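Local coordinates for diaphanous protein (PDB 4DVG) that probably drives actin filament formation as a diaphanous-related formin of Entamoeba histolytica, its GTPase-binding and FH3 region binding the small GTPase Rho1 in its GTP-analogue-bound form, at residues B[179-183]-B[240-244]; B[220-226]-B[263-269]. All blocks are in the same frame, centred on the assembly; numbering follows the deposited sequence.

Overall arrangement
Both interactions belong to the armadillo-repeat, all-helical body of the formin's GTPase-binding and FH3 region, and their centres lie about 15 Å apart. Interaction 1 packs helix 172-187 against helix 236-249 about 8 Å from the centre of the chain; interaction 2, about 21 Å from it, joins the start of helix 223-228 to the end of helix 254-265. Along the chain the segments alternate, so the two contacts interlock. Phe225 links them by packing: its CE1 lies 3.7 Å from CD1 of Leu179 and 3.5 Å from OG of Ser241, a hydroxyl hydrogen-bonded to O of Phe237, and its CE2 3.7 Å from CD2 of Leu244. Neither contact is touched by the Rho1 chain.

Interaction 1 of 2, residues B[179-183]-B[240-244]; sequences LLEIT and ASLVL
Leu244, Leu179 and Ala240 form the heart of a buried contact between two helices that run nearly side by side. Segments 179-183 and 240-244 are both helical throughout, with N-to-C directions 23° apart (signed crossing angle +23°) and axes approaching to 9.7 Å. In register, the CA of Leu180 lies nearest that of Ala240 (6.7 Å), and the CA of Thr183 nearest that of Leu244 (5.3 Å). Leu179, chi1 t and chi2 p, extends across the gap and sets its CD2 just 3.3 Å from CB of Ala240, a tight approach that the small alanine permits; the same CD2 lies 3.6 Å from N of Ser241. Its CD1 meets CD2 of Leu244 at 4.2 Å. Leu244, also t,p, reaches back between the helices, where its CD2 is 4.2 Å from CG2 of Ile182 and its CB 3.7 Å from CG2 of Thr183. With chi1 p, OG1 of that threonine donates to O of Leu180 (2.7 Å) within its own helix, while CG2 lies against the other helix. No hydrogen bond crosses the interface. Phe225 touches Leu179, Ser241 and Leu244, adding helix 223-228 to the same core. Such near-parallel packing of helices through mainly apolar side chains, joining the sequence regions assigned to the GTPase-binding and FH3 domains, is characteristic of an armadillo-repeat superhelix.

Interaction 2 of 2, residues B[220-226]-B[263-269]; sequences KKFLSFF and SFIEIGL
A Schellman motif ends helix 254-265 here and packs against the start of helix 223-228, within the armadillo-like FH3 region. Gly268, with positive phi (100°), is its C' residue: N of Leu269 bonds to O of Phe264 (3.2 Å) and N of Gly268 to O of Ile265 (3.2 Å). A CB at Gly268 would jam against the preceding carbonyl. Opposite, a type II turn from Lys220 to Leu223 contains Phe222, the N-cap of helix 223-228, whose O accepts from N of Phe226 (2.9 Å). The CA register pairs Lys221 with Ser263 (6.5 Å), Phe222 with Phe264 (7.2 Å), Leu223 with Ile267 (6.8 Å) and Phe226 with Leu269 (7.8 Å). Phe222 and Phe264, both chi1 m, form an offset stack with centroids 4.1 Å apart and planes at 12°; Phe209 meets Phe222 edge-to-face. Ile267, chi1 p and chi2 t, wedges into the opposing turn, its CD1 3.7 Å from CB of Phe222 and 3.9 Å from CB of Phe226. Phe226, chi1 t, brings CE2 to 3.1 Å from O of Ile267 and CE1 to 3.5 Å from CD1 of Leu269. At the exposed side, NZ of Lys220 forms a salt bridge with OE2 of Glu266 (3.3 Å), its hydrogen bond weak. One water donates to O of Lys221 at 2.7 Å and to O of Ser263 at 2.8 Å, bridging the two backbones.

Interaction 1 of 2, residues B[179-183]-B[240-244]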
loop_
_atom_site.group_PDB
_atom_site.type_symbol
_atom_site.label_atom_id
_atom_site.label_comp_id
_atom_site.label_asym_id
_atom_site.label_seq_id
_atom_site.Cartn_x
_atom_site.Cartn_y
_atom_site.Cartn_z
ATOM N N LEU B 179 9.263 9.871 4.482
ATOM C CA LEU B 179 10.492 10.316 3.853
ATOM C C LEU B 179 10.341 10.264 2.335
ATOM O O LEU B 179 10.691 11.214 1.628
ATOM C CB LEU B 179 11.674 9.473 4.305
ATOM C CG LEU B 179 13.021 9.828 3.671
ATOM C CD1 LEU B 179 13.711 10.948 4.427
ATOM C CD2 LEU B 179 13.911 8.605 3.605
ATOM N N LEU B 180 9.798 9.148 1.847
ATOM C CA LEU B 180 9.578 8.959 0.431
ATOM C C LEU B 180 8.691 10.062 -0.136
ATOM O O LEU B 180 8.895 10.519 -1.275
ATOM C CB LEU B 180 8.956 7.604 0.159
ATOM C CG LEU B 180 9.865 6.388 0.302
ATOM C CD1 LEU B 180 9.033 5.128 0.043
ATOM C CD2 LEU B 180 11.072 6.453 -0.659
ATOM N N GLU B 181 7.716 10.494 0.659
ATOM C CA GLU B 181 6.867 11.592 0.236
ATOM C C GLU B 181 7.614 12.952 0.242
ATOM O O GLU B 181 7.529 13.706 -0.727
ATOM C CB GLU B 181 5.542 11.618 1.006
ATOM C CG GLU B 181 4.602 12.772 0.609
ATOM C CD GLU B 181 4.406 12.918 -0.892
ATOM O OE1 GLU B 181 4.581 11.933 -1.628
ATOM O OE2 GLU B 181 4.072 14.027 -1.339
ATOM N N ILE B 182 8.376 13.237 1.299
ATOM C CA ILE B 182 9.256 14.407 1.304
ATOM C C ILE B 182 10.205 14.407 0.084
ATOM O O ILE B 182 10.435 15.447 -0.523
ATOM C CB ILE B 182 10.142 14.456 2.557
ATOM C CG1 ILE B 182 9.344 14.190 3.838
ATOM C CG2 ILE B 182 10.939 15.719 2.605
ATOM C CD1 ILE B 182 8.567 15.317 4.336
ATOM N N THR B 183 10.768 13.250 -0.263
ATOM C CA THR B 183 11.811 13.219 -1.291
ATOM C C THR B 183 11.204 13.514 -2.641
ATOM O O THR B 183 11.752 14.282 -3.419
ATOM C CB THR B 183 12.543 11.864 -1.372
ATOM O OG1 THR B 183 11.590 10.827 -1.644
ATOM C CG2 THR B 183 13.211 11.571 -0.080
ATOM N N ALA B 240 17.017 6.236 0.700
ATOM C CA ALA B 240 16.082 7.318 0.411
ATOM C C ALA B 240 16.577 8.616 1.026
ATOM O O ALA B 240 16.407 9.694 0.446
ATOM C CB ALA B 240 14.673 6.976 0.881
ATOM N N SER B 241 17.212 8.490 2.189
ATOM C CA SER B 241 17.828 9.611 2.877
ATOM C C SER B 241 18.971 10.195 2.035
ATOM O O SER B 241 19.092 11.401 1.877
ATOM C CB SER B 241 18.352 9.161 4.228
ATOM O OG SER B 241 17.301 8.828 5.115
ATOM N N LEU B 242 19.804 9.332 1.473
ATOM C CA LEU B 242 20.842 9.804 0.577
ATOM C C LEU B 242 20.270 10.575 -0.609
ATOM O O LEU B 242 20.792 11.611 -0.997
ATOM C CB LEU B 242 21.717 8.643 0.116
ATOM C CG LEU B 242 22.650 8.266 1.270
ATOM C CD1 LEU B 242 23.250 6.877 1.153
ATOM C CD2 LEU B 242 23.738 9.335 1.377
ATOM N N VAL B 243 19.191 10.066 -1.182
ATOM C CA VAL B 243 18.601 10.708 -2.339
ATOM C C VAL B 243 18.123 12.102 -1.978
ATOM O O VAL B 243 18.333 13.048 -2.724
ATOM C CB VAL B 243 17.456 9.879 -2.918
ATOM C CG1 VAL B 243 16.787 10.639 -4.016
ATOM C CG2 VAL B 243 17.975 8.534 -3.422
ATOM N N LEU B 244 17.514 12.237 -0.811
ATOM C CA LEU B 244 17.048 13.546 -0.351
ATOM C C LEU B 244 18.210 14.534 -0.151
ATOM O O LEU B 244 18.126 15.713 -0.514
ATOM C CB LEU B 244 16.273 13.409 0.965
ATOM C CG LEU B 244 15.785 14.755 1.471
ATOM C CD1 LEU B 244 14.984 15.368 0.356
ATOM C CD2 LEU B 244 14.980 14.642 2.760
#

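Interaction 2 of 2, residues B[220-226]-B[263-269]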
loop_
_atom_site.group_PDB
_atom_site.type_symbol
_atom_site.label_atom_id
_atom_site.label_comp_id
_atom_site.label_asym_id
_atom_site.label_seq_id
_atom_site.Cartn_x
_atom_site.Cartn_y
_atom_site.Cartn_z
ATOM N N LYS B 220 20.136 22.481 14.876
ATOM C CA LYS B 220 20.828 22.884 13.665
ATOM C C LYS B 220 20.060 22.372 12.449
ATOM O O LYS B 220 19.302 21.407 12.555
ATOM C CB LYS B 220 22.266 22.374 13.674
ATOM C CG LYS B 220 23.204 23.168 14.593
ATOM C CD LYS B 220 24.662 22.930 14.176
ATOM C CE LYS B 220 25.663 23.649 15.072
ATOM N NZ LYS B 220 27.074 23.114 14.929
ATOM N N LYS B 221 20.224 23.030 11.305
ATOM C CA LYS B 221 19.450 22.659 10.112
ATOM C C LYS B 221 19.675 21.200 9.824
ATOM O O LYS B 221 20.811 20.740 9.873
ATOM C CB LYS B 221 19.888 23.462 8.898
ATOM C CG LYS B 221 18.786 23.796 7.899
ATOM C CD LYS B 221 19.408 24.602 6.767
ATOM C CE LYS B 221 18.450 24.960 5.659
ATOM N NZ LYS B 221 19.236 25.651 4.593
ATOM N N PHE B 222 18.598 20.477 9.535
ATOM C CA PHE B 222 18.719 19.090 9.106
ATOM C C PHE B 222 18.998 18.076 10.224
ATOM O O PHE B 222 19.157 16.899 9.951
ATOM C CB PHE B 222 19.828 18.969 8.069
ATOM C CG PHE B 222 19.572 19.733 6.822
ATOM C CD1 PHE B 222 18.320 19.723 6.235
ATOM C CD2 PHE B 222 20.588 20.461 6.224
ATOM C CE1 PHE B 222 18.096 20.422 5.053
ATOM C CE2 PHE B 222 20.366 21.162 5.068
ATOM C CZ PHE B 222 19.122 21.143 4.478
ATOM N N LEU B 223 19.056 18.518 11.477
ATOM C CA LEU B 223 19.549 17.647 12.529
ATOM C C LEU B 223 18.694 16.396 12.737
ATOM O O LEU B 223 19.198 15.276 12.649
ATOM C CB LEU B 223 19.710 18.410 13.830
ATOM C CG LEU B 223 20.315 17.632 14.988
ATOM C CD1 LEU B 223 21.701 17.080 14.629
ATOM C CD2 LEU B 223 20.385 18.529 16.187
ATOM N N SER B 224 17.404 16.564 12.996
ATOM C CA SER B 224 16.597 15.388 13.305
ATOM C C SER B 224 16.452 14.391 12.134
ATOM O O SER B 224 16.536 13.178 12.347
ATOM C CB SER B 224 15.251 15.752 13.946
ATOM O OG SER B 224 14.575 16.728 13.211
ATOM N N PHE B 225 16.249 14.893 10.915
ATOM C CA PHE B 225 16.309 14.033 9.734
ATOM C C PHE B 225 17.629 13.269 9.687
ATOM O O PHE B 225 17.656 12.041 9.529
ATOM C CB PHE B 225 16.135 14.852 8.454
ATOM C CG PHE B 225 16.650 14.187 7.226
ATOM C CD1 PHE B 225 16.399 12.852 6.977
ATOM C CD2 PHE B 225 17.368 14.909 6.293
ATOM C CE1 PHE B 225 16.869 12.246 5.821
ATOM C CE2 PHE B 225 17.837 14.311 5.124
ATOM C CZ PHE B 225 17.594 12.964 4.900
ATOM N N PHE B 226 18.728 13.995 9.833
ATOM C CA PHE B 226 20.022 13.365 9.706
ATOM C C PHE B 226 20.232 12.304 10.795
ATOM O O PHE B 226 20.844 11.263 10.559
ATOM C CB PHE B 226 21.131 14.414 9.731
ATOM C CG PHE B 226 22.493 13.833 9.870
ATOM C CD1 PHE B 226 23.150 13.308 8.768
ATOM C CD2 PHE B 226 23.109 13.779 11.110
ATOM C CE1 PHE B 226 24.418 12.751 8.892
ATOM C CE2 PHE B 226 24.376 13.217 11.247
ATOM C CZ PHE B 226 25.032 12.710 10.126
ATOM N N SER B 263 26.077 22.974 5.905
ATOM C CA SER B 263 25.116 22.596 6.948
ATOM C C SER B 263 25.178 21.096 7.274
ATOM O O SER B 263 25.028 20.697 8.424
ATOM C CB SER B 263 23.673 22.878 6.523
ATOM O OG SER B 263 23.462 24.188 6.077
ATOM N N PHE B 264 25.353 20.264 6.258
ATOM C CA PHE B 264 25.406 18.830 6.482
ATOM C C PHE B 264 26.763 18.441 7.036
ATOM O O PHE B 264 26.861 17.596 7.916
ATOM C CB PHE B 264 25.109 18.044 5.191
ATOM C CG PHE B 264 23.646 17.881 4.905
ATOM C CD1 PHE B 264 22.892 16.948 5.600
ATOM C CD2 PHE B 264 23.018 18.664 3.939
ATOM C CE1 PHE B 264 21.534 16.801 5.340
ATOM C CE2 PHE B 264 21.653 18.529 3.681
ATOM C CZ PHE B 264 20.914 17.592 4.377
ATOM N N ILE B 265 27.819 19.052 6.522
ATOM C CA ILE B 265 29.132 18.811 7.090
ATOM C C ILE B 265 29.124 19.190 8.564
ATOM O O ILE B 265 29.663 18.469 9.403
ATOM C CB ILE B 265 30.206 19.613 6.379
ATOM C CG1 ILE B 265 30.501 18.993 5.013
ATOM C CG2 ILE B 265 31.474 19.648 7.221
ATOM C CD1 ILE B 265 31.125 19.961 4.061
ATOM N N GLU B 266 28.475 20.310 8.863
ATOM C CA GLU B 266 28.439 20.870 10.200
ATOM C C GLU B 266 27.824 19.912 11.217
ATOM O O GLU B 266 28.083 20.039 12.404
ATOM C CB GLU B 266 27.665 22.189 10.169
ATOM C CG GLU B 266 27.853 23.109 11.365
ATOM C CD GLU B 266 27.034 24.393 11.239
ATOM O OE1 GLU B 266 26.725 24.809 10.094
ATOM O OE2 GLU B 266 26.693 24.985 12.286
ATOM N N ILE B 267 27.020 18.951 10.755
ATOM C CA ILE B 267 26.309 18.046 11.661
ATOM C C ILE B 267 26.731 16.582 11.559
ATOM O O ILE B 267 26.035 15.691 12.048
ATOM C CB ILE B 267 24.776 18.131 11.508
ATOM C CG1 ILE B 267 24.365 17.799 10.077
ATOM C CG2 ILE B 267 24.268 19.499 11.910
ATOM C CD1 ILE B 267 22.904 17.835 9.861
ATOM N N GLY B 268 27.877 16.334 10.941
ATOM C CA GLY B 268 28.457 15.009 10.961
ATOM C C GLY B 268 28.279 14.110 9.748
ATOM O O GLY B 268 28.690 12.939 9.795
ATOM N N LEU B 269 27.720 14.650 8.661
ATOM C CA LEU B 269 27.516 13.889 7.432
ATOM C C LEU B 269 28.765 13.224 6.900
ATOM O O LEU B 269 28.772 12.029 6.614
ATOM C CB LEU B 269 26.958 14.760 6.325
ATOM C CG LEU B 269 26.599 13.874 5.132
ATOM C CD1 LEU B 269 25.640 12.794 5.614
ATOM C CD2 LEU B 269 26.000 14.694 3.985
HETATM O O HOH W 1 23.128 22.088 9.915
#